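Local structure of myosin-4 (Saccharomyces cerevisiae, 3MMI) at residues Lys178-Ser183 / Gly243-Arg248; Met173-Lys178 / Val225-Asp230; Glu186-Leu191 / Ile250-Ser255; Val158-His163 / Asn196-Val201; Lys151-Trp156 / Phe216-Lys221. The protein carries ASH1 and other mRNAs into the bud as a type V myosin motor, recruited to them through She3, its globular tail forming the part described here. All coordinates share one frame; numbering follows the deposited sequence.

Contact 1: residues Lys178-Ser183 / Gly243-Arg248; sequences KLFKNS and GYEVDR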
# COMPACT_ATOMS: atom_id res chain seq x y z
N LYS A 178 20.82 -6.64 -18.12
CA LYS A 178 20.77 -7.00 -19.57
C LYS A 178 20.18 -5.88 -20.44
O LYS A 178 20.53 -5.75 -21.61
CB LYS A 178 20.02 -8.34 -19.86
CG LYS A 178 20.45 -9.52 -18.99
N LEU A 179 19.31 -5.07 -19.85
CA LEU A 179 18.64 -4.03 -20.60
C LEU A 179 19.14 -2.67 -20.22
O LEU A 179 18.42 -1.71 -20.46
CB LEU A 179 17.14 -4.06 -20.33
CG LEU A 179 16.36 -5.39 -20.38
CD1 LEU A 179 14.83 -5.04 -20.50
CD2 LEU A 179 16.83 -6.31 -21.53
N PHE A 180 20.34 -2.54 -19.66
CA PHE A 180 20.89 -1.21 -19.36
C PHE A 180 21.35 -0.52 -20.64
O PHE A 180 21.36 0.68 -20.75
CB PHE A 180 22.07 -1.24 -18.36
CG PHE A 180 21.69 -1.54 -16.93
CD1 PHE A 180 20.40 -1.42 -16.48
CD2 PHE A 180 22.64 -1.97 -16.03
CE1 PHE A 180 20.09 -1.71 -15.20
CE2 PHE A 180 22.33 -2.24 -14.76
CZ PHE A 180 21.05 -2.12 -14.34
N LYS A 181 21.73 -1.32 -21.62
CA LYS A 181 22.13 -0.79 -22.90
C LYS A 181 20.97 -0.16 -23.67
O LYS A 181 21.18 0.65 -24.52
CB LYS A 181 22.87 -1.85 -23.72
CG LYS A 181 22.25 -3.22 -23.71
N ASN A 182 19.75 -0.53 -23.32
CA ASN A 182 18.54 0.08 -23.87
C ASN A 182 18.25 1.44 -23.26
O ASN A 182 18.51 1.66 -22.11
CB ASN A 182 17.34 -0.82 -23.68
CG ASN A 182 17.48 -2.13 -24.42
OD1 ASN A 182 16.76 -3.08 -24.15
ND2 ASN A 182 18.39 -2.18 -25.34
N SER A 183 17.72 2.33 -24.06
CA SER A 183 17.23 3.61 -23.62
C SER A 183 16.37 3.48 -22.38
O SER A 183 16.46 4.28 -21.47
CB SER A 183 16.35 4.19 -24.70
OG SER A 183 15.33 3.29 -25.03
N GLY A 243 25.08 -0.71 -9.44
CA GLY A 243 24.41 0.06 -8.41
C GLY A 243 24.09 1.45 -8.92
O GLY A 243 22.97 1.94 -8.84
N TYR A 244 25.10 2.04 -9.55
CA TYR A 244 24.95 3.35 -10.15
C TYR A 244 23.84 3.45 -11.23
O TYR A 244 23.04 4.40 -11.26
CB TYR A 244 26.27 3.81 -10.75
CG TYR A 244 26.11 5.10 -11.51
CD1 TYR A 244 26.17 6.33 -10.82
CD2 TYR A 244 25.87 5.11 -12.90
CE1 TYR A 244 26.00 7.55 -11.48
CE2 TYR A 244 25.67 6.39 -13.61
CZ TYR A 244 25.78 7.59 -12.85
OH TYR A 244 25.64 8.82 -13.40
N GLU A 245 23.74 2.44 -12.08
CA GLU A 245 22.69 2.38 -13.10
C GLU A 245 21.25 2.19 -12.54
O GLU A 245 20.34 2.86 -13.03
CB GLU A 245 23.01 1.29 -14.12
CG GLU A 245 24.35 1.55 -14.85
CD GLU A 245 24.36 2.91 -15.68
OE1 GLU A 245 23.39 3.32 -16.29
OE2 GLU A 245 25.34 3.66 -15.70
N VAL A 246 21.06 1.33 -11.54
CA VAL A 246 19.76 1.21 -10.86
C VAL A 246 19.40 2.52 -10.21
O VAL A 246 18.23 2.88 -10.13
CB VAL A 246 19.82 0.06 -9.79
CG1 VAL A 246 18.48 -0.04 -8.95
CG2 VAL A 246 20.29 -1.29 -10.55
N ASP A 247 20.39 3.20 -9.64
CA ASP A 247 20.16 4.48 -8.98
C ASP A 247 19.51 5.51 -9.91
O ASP A 247 18.49 6.08 -9.58
CB ASP A 247 21.49 5.14 -8.52
CG ASP A 247 21.45 5.61 -7.09
OD1 ASP A 247 20.38 5.60 -6.46
OD2 ASP A 247 22.52 5.86 -6.49
N ARG A 248 20.07 5.62 -11.11
CA ARG A 248 19.49 6.42 -12.17
C ARG A 248 18.09 5.95 -12.58
O ARG A 248 17.23 6.78 -12.87
CB ARG A 248 20.41 6.44 -13.40
CG ARG A 248 21.89 6.61 -13.06
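Phe180, in the loop that follows helix 170-174, lays its ring against Glu245 and Val246 of helix 240-257. Ahead of it in the segment, Leu179 turns to another partner, Asp172. At Phe180 itself CG stands anti to the carbonyl carbon (chi1 -73°), which carries the ring away from the loop backbone and onto the helix. The methylene CB of Glu245 sits over one face of the ring, 18° off the normal, in a CH-pi contact. It is displaced toward the CE2 side, where Glu245 CB and Phe180 CE2 are 3.7 Å apart. Glu245 thus offers its aliphatic root to the aromatic face; its chain bends at chi2, and its carboxylate plane lies 53° from that of the ring. This is a loop-to-helix junction in the all-helical globular tail, within the dilute-family region, and the ring of Tyr242, about one turn before Glu245 on helix 240-257, also meets Phe180. At the far end of the same ring, CZ of Phe180 touches CG2 of Val246 at 4.0 Å, an apolar contact with a side chain that also packs on Val275. With Phe180 cut back to an alanine, Glu245 CB and Val246 CG2 would probably lose the ring they pack on, and the loop would be freer to shift against the helix. Further along, Asn182 N makes a weak bond back to Leu179 O.

Contact 2: residues Met173-Lys178 / Val225-Asp230; sequences MVLNEK and VMLFND
Leu227 on helix 209-234 reaches Val174 and Leu175 through one methyl, CD2, and apolar contact accounts for most of the meeting. That methyl lies 3.7 Å from CG1 of Val174 and equally far from CG of Leu175, so one methyl serves both consecutive residues. Val174 and Leu227 cross at about a right angle, whereas Leu175 comes in at a slant. With CG anti to its carbonyl carbon (chi1 -68°), Leu175 extends CD1 farther along helix 209-234, where it meets the CB of Asp230 at 3.7 Å. Here the end of a short helix is packed on a long one inside the helical dilute-family tail; Val246 of helix 240-257 touches both Val174 and Leu175, so a third helix shares this apolar cluster. Contact with polar atoms is slight and of van der Waals kind: CD1 of Leu175 also rests 3.5 Å from the backbone O of Leu227. No hydrogen bond joins the two segments. The polar bonds of segment 173-178 go to partners other than segment 225-230: Leu175 O accepts a hydrogen bond from Tyr242 OH, Asn176 ND2 binds Asp172 OD1, and Lys178 N makes a weak 3.1 Å bond to Asn176 OD1.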
# COMPACT_ATOMS: atom_id res chain seq x y z
N MET A 173 12.58 -2.77 -16.38
CA MET A 173 12.80 -1.32 -16.51
C MET A 173 13.92 -0.87 -15.57
O MET A 173 14.65 0.01 -15.88
CB MET A 173 11.46 -0.64 -16.12
CG MET A 173 11.17 0.66 -16.77
SD MET A 173 9.67 1.41 -16.21
CE MET A 173 8.82 0.12 -15.32
N VAL A 174 14.02 -1.48 -14.37
CA VAL A 174 14.79 -0.84 -13.29
C VAL A 174 15.99 -1.64 -12.96
O VAL A 174 17.06 -1.05 -12.87
CB VAL A 174 13.97 -0.59 -11.98
CG1 VAL A 174 14.90 -0.17 -10.83
CG2 VAL A 174 12.83 0.30 -12.19
N LEU A 175 15.86 -2.96 -12.80
CA LEU A 175 16.90 -3.81 -12.22
C LEU A 175 17.71 -4.68 -13.20
O LEU A 175 18.80 -5.21 -12.80
CB LEU A 175 16.21 -4.77 -11.23
CG LEU A 175 15.63 -4.12 -10.00
CD1 LEU A 175 15.03 -5.18 -9.11
CD2 LEU A 175 16.84 -3.30 -9.28
N ASN A 176 17.14 -4.93 -14.39
CA ASN A 176 17.66 -5.96 -15.36
C ASN A 176 18.87 -5.42 -16.06
O ASN A 176 18.76 -4.59 -16.94
CB ASN A 176 16.60 -6.29 -16.43
CG ASN A 176 16.99 -7.50 -17.30
OD1 ASN A 176 18.15 -7.93 -17.32
ND2 ASN A 176 16.01 -8.03 -18.01
N GLU A 177 20.06 -5.87 -15.65
CA GLU A 177 21.26 -5.23 -16.19
C GLU A 177 21.40 -5.51 -17.67
O GLU A 177 21.95 -4.65 -18.39
CB GLU A 177 22.53 -5.63 -15.43
CG GLU A 177 22.84 -7.13 -15.39
CD GLU A 177 23.91 -7.52 -16.43
OE1 GLU A 177 24.56 -6.59 -16.93
OE2 GLU A 177 24.06 -8.73 -16.74
N LYS A 178 20.82 -6.64 -18.12
CA LYS A 178 20.77 -7.00 -19.57
C LYS A 178 20.18 -5.88 -20.44
O LYS A 178 20.53 -5.75 -21.61
CB LYS A 178 20.02 -8.34 -19.86
CG LYS A 178 20.45 -9.52 -18.99
N VAL A 225 9.51 -2.91 -1.77
CA VAL A 225 9.45 -4.37 -1.41
C VAL A 225 9.81 -5.21 -2.60
O VAL A 225 10.76 -5.96 -2.61
CB VAL A 225 8.00 -4.69 -0.91
CG1 VAL A 225 7.82 -6.22 -0.79
CG2 VAL A 225 7.80 -3.97 0.40
N MET A 226 9.12 -4.94 -3.70
CA MET A 226 9.30 -5.76 -4.94
C MET A 226 10.69 -5.57 -5.51
O MET A 226 11.38 -6.49 -5.96
CB MET A 226 8.28 -5.30 -5.93
CG MET A 226 8.30 -6.08 -7.19
SD MET A 226 7.89 -5.01 -8.55
CE MET A 226 9.47 -4.99 -9.37
N LEU A 227 11.14 -4.33 -5.47
CA LEU A 227 12.43 -4.05 -6.07
C LEU A 227 13.56 -4.61 -5.21
O LEU A 227 14.47 -5.24 -5.69
CB LEU A 227 12.66 -2.56 -6.29
CG LEU A 227 11.98 -1.93 -7.52
CD1 LEU A 227 12.08 -0.44 -7.40
CD2 LEU A 227 12.57 -2.32 -8.83
N PHE A 228 13.48 -4.36 -3.91
CA PHE A 228 14.50 -4.93 -3.02
C PHE A 228 14.48 -6.51 -3.11
O PHE A 228 15.56 -7.07 -3.19
CB PHE A 228 14.26 -4.56 -1.58
CG PHE A 228 15.26 -5.11 -0.67
CD1 PHE A 228 16.53 -4.50 -0.59
CD2 PHE A 228 14.98 -6.27 0.08
CE1 PHE A 228 17.47 -5.03 0.20
CE2 PHE A 228 15.90 -6.77 0.94
CZ PHE A 228 17.15 -6.19 1.06
N ASN A 229 13.32 -7.15 -3.02
CA ASN A 229 13.22 -8.63 -3.03
C ASN A 229 13.80 -9.16 -4.35
O ASN A 229 14.58 -10.12 -4.39
CB ASN A 229 11.75 -9.04 -2.84
CG ASN A 229 11.28 -8.83 -1.41
OD1 ASN A 229 12.06 -8.47 -0.56
ND2 ASN A 229 9.99 -9.12 -1.14
N ASP A 230 13.47 -8.50 -5.47
CA ASP A 230 14.03 -8.93 -6.77
C ASP A 230 15.47 -8.65 -6.91
O ASP A 230 16.22 -9.38 -7.63
CB ASP A 230 13.31 -8.30 -7.94
CG ASP A 230 11.90 -8.84 -8.14
OD1 ASP A 230 11.52 -9.85 -7.48
OD2 ASP A 230 11.11 -8.18 -8.91

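Contact 3: residues Glu186-Leu191 / Ile250-Ser255; sequences EKFAKL and IERLVS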
# COMPACT_ATOMS: atom_id res chain seq x y z
N GLU A 186 10.73 3.29 -23.77
CA GLU A 186 9.40 2.78 -24.13
C GLU A 186 8.74 2.31 -22.86
O GLU A 186 7.53 2.48 -22.66
CB GLU A 186 9.53 1.62 -25.11
CG GLU A 186 8.87 1.83 -26.44
N LYS A 187 9.53 1.64 -22.02
CA LYS A 187 9.04 1.05 -20.79
C LYS A 187 8.74 2.21 -19.81
O LYS A 187 7.67 2.24 -19.17
CB LYS A 187 10.06 0.02 -20.24
CG LYS A 187 10.14 -1.25 -21.06
CD LYS A 187 10.80 -2.32 -20.27
CE LYS A 187 10.75 -3.67 -21.01
NZ LYS A 187 11.12 -3.47 -22.38
N PHE A 188 9.65 3.15 -19.71
CA PHE A 188 9.40 4.31 -18.89
C PHE A 188 8.18 5.11 -19.34
O PHE A 188 7.38 5.63 -18.56
CB PHE A 188 10.64 5.21 -18.70
CG PHE A 188 11.54 4.76 -17.56
CD1 PHE A 188 12.70 4.03 -17.82
CD2 PHE A 188 11.19 4.99 -16.22
CE1 PHE A 188 13.49 3.56 -16.79
CE2 PHE A 188 11.98 4.54 -15.15
CZ PHE A 188 13.11 3.80 -15.40
N ALA A 189 7.98 5.11 -20.64
CA ALA A 189 6.85 5.86 -21.17
C ALA A 189 5.64 5.12 -20.77
O ALA A 189 4.64 5.73 -20.50
CB ALA A 189 6.91 6.02 -22.74
N LYS A 190 5.69 3.80 -20.74
CA LYS A 190 4.52 3.04 -20.36
C LYS A 190 4.24 3.20 -18.83
O LYS A 190 3.04 3.23 -18.41
CB LYS A 190 4.74 1.55 -20.69
N LEU A 191 5.30 3.22 -17.98
CA LEU A 191 5.09 3.53 -16.59
C LEU A 191 4.44 4.92 -16.35
O LEU A 191 3.54 5.07 -15.52
CB LEU A 191 6.44 3.50 -15.82
CG LEU A 191 6.32 3.87 -14.35
CD1 LEU A 191 5.54 2.80 -13.53
CD2 LEU A 191 7.72 3.98 -13.89
N ILE A 250 16.01 4.52 -10.77
CA ILE A 250 15.11 4.82 -9.67
C ILE A 250 14.71 6.31 -9.73
O ILE A 250 13.57 6.74 -9.62
CB ILE A 250 15.74 4.44 -8.27
CG1 ILE A 250 15.69 2.89 -8.06
CG2 ILE A 250 15.00 5.12 -7.16
CD1 ILE A 250 16.37 2.49 -6.83
N GLU A 251 15.74 7.11 -9.90
CA GLU A 251 15.53 8.59 -10.03
C GLU A 251 14.64 8.94 -11.22
O GLU A 251 13.78 9.75 -11.09
CB GLU A 251 16.83 9.42 -10.10
CG GLU A 251 17.91 9.26 -8.97
CD GLU A 251 17.44 8.71 -7.56
OE1 GLU A 251 17.93 7.59 -7.14
OE2 GLU A 251 16.60 9.38 -6.87
N ARG A 252 14.73 8.22 -12.31
CA ARG A 252 13.79 8.31 -13.36
C ARG A 252 12.38 7.95 -12.92
O ARG A 252 11.47 8.70 -13.20
CB ARG A 252 14.21 7.37 -14.50
CG ARG A 252 14.11 8.03 -15.79
CD ARG A 252 14.44 7.08 -16.94
NE ARG A 252 13.71 7.49 -18.13
CZ ARG A 252 13.93 6.96 -19.35
NH1 ARG A 252 14.89 6.05 -19.58
NH2 ARG A 252 13.24 7.42 -20.35
N LEU A 253 12.19 6.77 -12.31
CA LEU A 253 10.88 6.37 -11.73
C LEU A 253 10.33 7.43 -10.78
O LEU A 253 9.12 7.75 -10.80
CB LEU A 253 11.06 5.05 -11.00
CG LEU A 253 9.78 4.46 -10.43
CD1 LEU A 253 9.86 2.90 -10.55
CD2 LEU A 253 9.59 4.98 -9.04
N VAL A 254 11.20 7.96 -9.93
CA VAL A 254 10.76 8.87 -8.87
C VAL A 254 10.39 10.34 -9.39
O VAL A 254 9.62 11.03 -8.77
CB VAL A 254 11.86 8.96 -7.79
CG1 VAL A 254 12.05 10.31 -7.27
CG2 VAL A 254 11.53 8.00 -6.71
N SER A 255 11.04 10.73 -10.50
CA SER A 255 10.77 11.98 -11.20
C SER A 255 9.25 12.22 -11.47
O SER A 255 8.80 13.31 -11.26
CB SER A 255 11.60 12.11 -12.48
OG SER A 255 11.11 11.24 -13.48
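The guanidinium of Arg252 lies over the CG-CD1 side of the Phe188 ring while two neighbours grip its nitrogens: NH1 donates to Ser183 O, and NH2 forms a salt bridge with Asp185 OD1. Both partners lie just before the segment 186-191, so the arginine of one helix holds the start of the other. The two helices, 185-204 and 240-257, run in broadly the same direction within the globular tail, their short segments crossing at 31° with a closest approach of the axes of 10.7 Å. Between them Phe188 is the main wedge. CD of Arg252 stands almost directly above the ring centre, 3.5 Å from the centroid of Phe188, a CH-pi contact. The chain runs extended from CG to NE, which carries the charged end on across the same face until NH1 is 3.5 Å from CD1 of Phe188. Guanidinium and ring planes are 14° apart, nearly parallel, and the bonds to Ser183 and Asp185 probably help to keep the guanidinium flat against the aromatic surface. Beyond this layer CE2 of Phe188 approaches the backbone N of Leu253 at 3.6 Å, and Met173 of helix 170-174 also packs on Phe188 and Leu191. One turn further along helix 185-204, Leu191 crosses Leu253 at about a right angle, and CD2 of Leu191 lies 4.1 Å from CG of Leu253. One turn on from Arg252, Ser255 OG donates to its carbonyl, 2.6 Å from Arg252 O and tilted 22° from the carbonyl plane.

Contact 4: residues Val158-His163 / Asn196-Val201; sequences VKFMKH and NEFDAV
Phe160 and Phe198 meet obliquely, their rings inclined at 57° with centroids 5.1 Å apart. CE2 of Phe160 sits over one face of the Phe198 ring, offset toward its rim, and comes within 3.6 Å of CZ of Phe198. Both phenylalanines have CG anti to the backbone N (chi1 173° at Phe160, -172° at Phe198), and these extended side chains bridge backbones whose nearest CA atoms, those of the same two residues, are 11.0 Å apart. Met161 reaches the neighbouring corner of the ring: its chain bends at chi2 and crosses Phe198 at about a right angle, bringing CE to 3.9 Å from CE2 of Phe198. The pair thus joins helix 132-168 to helix 185-204 in the all-helical tail, with Ile102 of helix 97-108 and Ile215 of helix 209-234 also against Phe198, and with Trp156 lying nearly parallel to Phe160. A serine in place of Phe198 would probably open a gap between the two helices and leave Phe160 CE2 and Met161 CE without their aromatic partner. With no hydrogen bond or charge pair crossing between the segments, their attachment depends on the fit of two buried aromatic rings and a methionine methyl.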
# COMPACT_ATOMS: atom_id res chain seq x y z
N VAL A 158 -2.05 -4.38 -2.61
CA VAL A 158 -0.97 -5.32 -2.98
C VAL A 158 -1.44 -6.09 -4.17
O VAL A 158 -0.68 -6.33 -5.10
CB VAL A 158 -0.49 -6.29 -1.81
CG1 VAL A 158 -0.23 -5.48 -0.55
CG2 VAL A 158 -1.58 -7.37 -1.56
N LYS A 159 -2.69 -6.52 -4.16
CA LYS A 159 -3.19 -7.28 -5.34
C LYS A 159 -3.14 -6.39 -6.58
O LYS A 159 -2.64 -6.76 -7.69
CB LYS A 159 -4.60 -7.77 -5.13
CG LYS A 159 -5.15 -8.50 -6.33
CD LYS A 159 -6.57 -9.05 -6.01
CE LYS A 159 -7.43 -9.30 -7.32
NZ LYS A 159 -8.89 -8.81 -7.25
N PHE A 160 -3.62 -5.16 -6.40
CA PHE A 160 -3.52 -4.21 -7.51
C PHE A 160 -2.08 -4.04 -7.97
O PHE A 160 -1.77 -4.23 -9.16
CB PHE A 160 -4.11 -2.87 -7.15
CG PHE A 160 -3.89 -1.86 -8.17
CD1 PHE A 160 -4.27 -2.09 -9.48
CD2 PHE A 160 -3.28 -0.67 -7.86
CE1 PHE A 160 -4.07 -1.14 -10.49
CE2 PHE A 160 -3.06 0.32 -8.89
CZ PHE A 160 -3.46 0.05 -10.19
N MET A 161 -1.18 -3.72 -7.05
CA MET A 161 0.25 -3.54 -7.42
C MET A 161 1.04 -4.73 -7.94
O MET A 161 1.98 -4.56 -8.75
CB MET A 161 1.04 -2.89 -6.25
CG MET A 161 0.78 -1.37 -6.17
SD MET A 161 1.07 -0.61 -7.79
CE MET A 161 0.06 0.77 -7.75
N LYS A 162 0.66 -5.94 -7.51
CA LYS A 162 1.21 -7.18 -8.12
C LYS A 162 0.93 -7.15 -9.68
O LYS A 162 1.85 -7.33 -10.49
CB LYS A 162 0.55 -8.43 -7.48
CG LYS A 162 1.05 -9.76 -8.04
N HIS A 163 -0.33 -6.94 -10.04
CA HIS A 163 -0.74 -6.93 -11.44
C HIS A 163 -0.09 -5.79 -12.21
O HIS A 163 0.45 -6.00 -13.30
CB HIS A 163 -2.27 -6.84 -11.54
N ASN A 196 -0.18 8.27 -14.87
CA ASN A 196 -1.17 9.35 -15.25
C ASN A 196 -2.60 8.80 -15.29
O ASN A 196 -3.51 9.45 -14.91
CB ASN A 196 -0.85 10.01 -16.64
CG ASN A 196 0.45 10.81 -16.65
OD1 ASN A 196 1.22 10.77 -17.63
ND2 ASN A 196 0.75 11.46 -15.56
N GLU A 197 -2.73 7.55 -15.70
CA GLU A 197 -4.03 6.94 -15.78
C GLU A 197 -4.53 6.50 -14.42
O GLU A 197 -5.72 6.56 -14.13
CB GLU A 197 -4.03 5.80 -16.82
CG GLU A 197 -3.94 6.37 -18.27
CD GLU A 197 -3.82 5.31 -19.37
OE1 GLU A 197 -3.94 4.09 -19.08
OE2 GLU A 197 -3.56 5.69 -20.50
N PHE A 198 -3.61 6.07 -13.53
CA PHE A 198 -3.96 5.77 -12.14
C PHE A 198 -4.42 7.04 -11.50
O PHE A 198 -5.44 7.10 -10.78
CB PHE A 198 -2.70 5.25 -11.41
CG PHE A 198 -2.94 4.74 -10.05
CD1 PHE A 198 -4.22 4.39 -9.62
CD2 PHE A 198 -1.86 4.48 -9.20
CE1 PHE A 198 -4.46 3.84 -8.36
CE2 PHE A 198 -2.10 4.03 -7.93
CZ PHE A 198 -3.39 3.66 -7.52
N ASP A 199 -3.67 8.09 -11.74
CA ASP A 199 -4.02 9.38 -11.19
C ASP A 199 -5.39 9.95 -11.67
O ASP A 199 -6.12 10.58 -10.89
CB ASP A 199 -2.93 10.37 -11.56
CG ASP A 199 -3.17 11.77 -10.95
OD1 ASP A 199 -2.72 12.05 -9.81
OD2 ASP A 199 -3.87 12.60 -11.58
N ALA A 200 -5.77 9.70 -12.93
CA ALA A 200 -7.12 10.17 -13.45
C ALA A 200 -8.26 9.50 -12.77
O ALA A 200 -9.26 10.14 -12.48
CB ALA A 200 -7.23 9.93 -14.99
N VAL A 201 -8.18 8.17 -12.63
CA VAL A 201 -9.22 7.39 -11.97
C VAL A 201 -9.36 7.85 -10.51
O VAL A 201 -10.42 8.17 -10.05
CB VAL A 201 -8.86 5.95 -12.00
CG1 VAL A 201 -9.91 5.16 -11.22
CG2 VAL A 201 -8.69 5.44 -13.44

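Contact 5: residues Lys151-Trp156 / Phe216-Lys221; sequences KIYSTW and FNDTLK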
# COMPACT_ATOMS: atom_id res chain seq x y z
N LYS A 151 -8.00 -2.78 6.37
CA LYS A 151 -7.93 -4.18 5.89
C LYS A 151 -8.17 -4.29 4.36
O LYS A 151 -7.36 -4.88 3.63
CB LYS A 151 -8.98 -5.05 6.62
CG LYS A 151 -8.97 -6.51 6.28
N ILE A 152 -9.32 -3.77 3.88
CA ILE A 152 -9.66 -3.95 2.45
C ILE A 152 -8.62 -3.17 1.60
O ILE A 152 -8.14 -3.61 0.62
CB ILE A 152 -11.07 -3.41 2.17
CG1 ILE A 152 -12.14 -4.16 3.03
CG2 ILE A 152 -11.41 -3.54 0.63
CD1 ILE A 152 -13.57 -3.62 2.87
N TYR A 153 -8.32 -1.95 2.01
CA TYR A 153 -7.39 -1.13 1.31
C TYR A 153 -6.03 -1.85 1.07
O TYR A 153 -5.58 -2.01 -0.10
CB TYR A 153 -7.18 0.16 2.04
CG TYR A 153 -6.03 1.00 1.52
CD1 TYR A 153 -6.20 1.87 0.46
CD2 TYR A 153 -4.80 0.96 2.13
CE1 TYR A 153 -5.15 2.61 -0.04
CE2 TYR A 153 -3.76 1.74 1.70
CZ TYR A 153 -3.97 2.56 0.58
OH TYR A 153 -2.91 3.32 0.16
N SER A 154 -5.43 -2.37 2.16
CA SER A 154 -4.12 -3.02 2.04
C SER A 154 -4.14 -4.23 1.17
O SER A 154 -3.23 -4.46 0.41
CB SER A 154 -3.51 -3.45 3.40
OG SER A 154 -3.71 -2.40 4.31
N THR A 155 -5.14 -5.07 1.34
CA THR A 155 -5.15 -6.26 0.51
C THR A 155 -5.46 -5.92 -0.94
O THR A 155 -4.88 -6.50 -1.82
CB THR A 155 -5.89 -7.46 1.14
OG1 THR A 155 -6.86 -7.96 0.22
CG2 THR A 155 -6.59 -7.06 2.32
N TRP A 156 -6.29 -4.92 -1.18
CA TRP A 156 -6.54 -4.50 -2.58
C TRP A 156 -5.22 -3.92 -3.23
O TRP A 156 -4.82 -4.29 -4.35
CB TRP A 156 -7.74 -3.54 -2.72
CG TRP A 156 -7.72 -2.79 -4.06
CD1 TRP A 156 -8.25 -3.20 -5.25
CD2 TRP A 156 -7.08 -1.52 -4.32
NE1 TRP A 156 -8.01 -2.24 -6.25
CE2 TRP A 156 -7.29 -1.22 -5.71
CE3 TRP A 156 -6.39 -0.61 -3.53
CZ2 TRP A 156 -6.82 -0.01 -6.30
CZ3 TRP A 156 -5.90 0.58 -4.12
CH2 TRP A 156 -6.10 0.86 -5.50
N PHE A 216 -0.31 7.15 -3.41
CA PHE A 216 0.89 7.24 -4.19
C PHE A 216 2.16 6.87 -3.36
O PHE A 216 3.08 6.29 -3.89
CB PHE A 216 1.09 8.66 -4.79
CG PHE A 216 0.21 8.98 -6.04
CD1 PHE A 216 -0.39 7.96 -6.83
CD2 PHE A 216 -0.00 10.29 -6.41
CE1 PHE A 216 -1.18 8.27 -7.97
CE2 PHE A 216 -0.81 10.61 -7.55
CZ PHE A 216 -1.38 9.58 -8.32
N ASN A 217 2.22 7.33 -2.09
CA ASN A 217 3.24 6.84 -1.13
C ASN A 217 3.20 5.31 -0.98
O ASN A 217 4.25 4.70 -1.03
CB ASN A 217 3.13 7.52 0.27
CG ASN A 217 3.55 9.02 0.24
OD1 ASN A 217 2.77 9.91 0.62
ND2 ASN A 217 4.72 9.29 -0.28
N ASP A 218 2.01 4.72 -0.80
CA ASP A 218 1.99 3.29 -0.61
C ASP A 218 2.41 2.52 -1.86
O ASP A 218 2.88 1.39 -1.81
CB ASP A 218 0.63 2.82 -0.08
CG ASP A 218 0.36 3.30 1.34
OD1 ASP A 218 1.32 3.75 2.01
OD2 ASP A 218 -0.82 3.28 1.77
N THR A 219 2.09 3.12 -3.00
CA THR A 219 2.44 2.58 -4.29
C THR A 219 3.95 2.45 -4.40
O THR A 219 4.48 1.41 -4.80
CB THR A 219 1.85 3.44 -5.44
OG1 THR A 219 0.43 3.24 -5.47
CG2 THR A 219 2.39 2.97 -6.83
N LEU A 220 4.63 3.51 -4.04
CA LEU A 220 6.06 3.43 -3.84
C LEU A 220 6.54 2.48 -2.72
O LEU A 220 7.61 1.90 -2.84
CB LEU A 220 6.56 4.81 -3.57
CG LEU A 220 6.50 5.88 -4.70
CD1 LEU A 220 7.11 7.18 -4.22
CD2 LEU A 220 7.15 5.44 -6.04
N LYS A 221 5.81 2.39 -1.60
CA LYS A 221 6.21 1.46 -0.53
C LYS A 221 6.13 0.10 -1.12
O LYS A 221 7.01 -0.73 -0.88
CB LYS A 221 5.39 1.58 0.74
CG LYS A 221 5.69 2.84 1.58
CD LYS A 221 4.84 2.85 2.88
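Asp218 on helix 209-234 takes a hydrogen bond from the hydroxyl of Tyr153 on helix 132-168, and this one polar bond carries the contact. Before it in the second segment, Phe216 points away from segment 151-156 and packs on Asp199 and Leu202 of helix 185-204. At Asp218 CG is anti to the carbonyl carbon (chi1 -68°), which sends the carboxylate to the Tyr153 hydroxyl. The bond is short, 2.6 Å from Tyr153 OH to Asp218 OD2; the hydroxyl meets OD2 on its anti side, 22° out of the carboxylate plane. Relative to the tyrosine ring, Asp218 OD2 lies at the edge and in the ring plane, 3.3 Å from CE2 of Tyr153, while the planes of ring and carboxylate are 59° apart. The same oxygen also forms a salt bridge with Lys214 one turn earlier, so OD2 is gripped by two groups and the charge of this buried aspartate is probably balanced by the lysine. Thr219, next in sequence, hydrogen-bonds through OG1 to Ile215 O and packs on Leu157 and Met161 of helix 132-168. The bond lies close to the centre of the chain, with helix 97-108 covering Tyr153 through Leu105 and Phe351 from a later loop resting on Asp218.

All five contacts lie in the dilute-family region of the globular tail and join helices, and in contact 1 a loop and a helix, between residues 132 and 257. Contact 5, near the centre of the chain, ties helix 132-168 to helix 209-234; contact 4, about 10 Å from it between centres, shares helix 132-168 and touches it through Phe198 and Thr219. The centres of contacts 1, 2 and 3 lie 10 to 13 Å apart; contacts 1 and 3 both use helix 240-257, and Leu253 of contact 3 packs on Leu220 of contact 5. Along the chain the segments mostly alternate, while contact 4 falls wholly between the two segments of contact 5. The shared helices are consistent with a continuously packed tail.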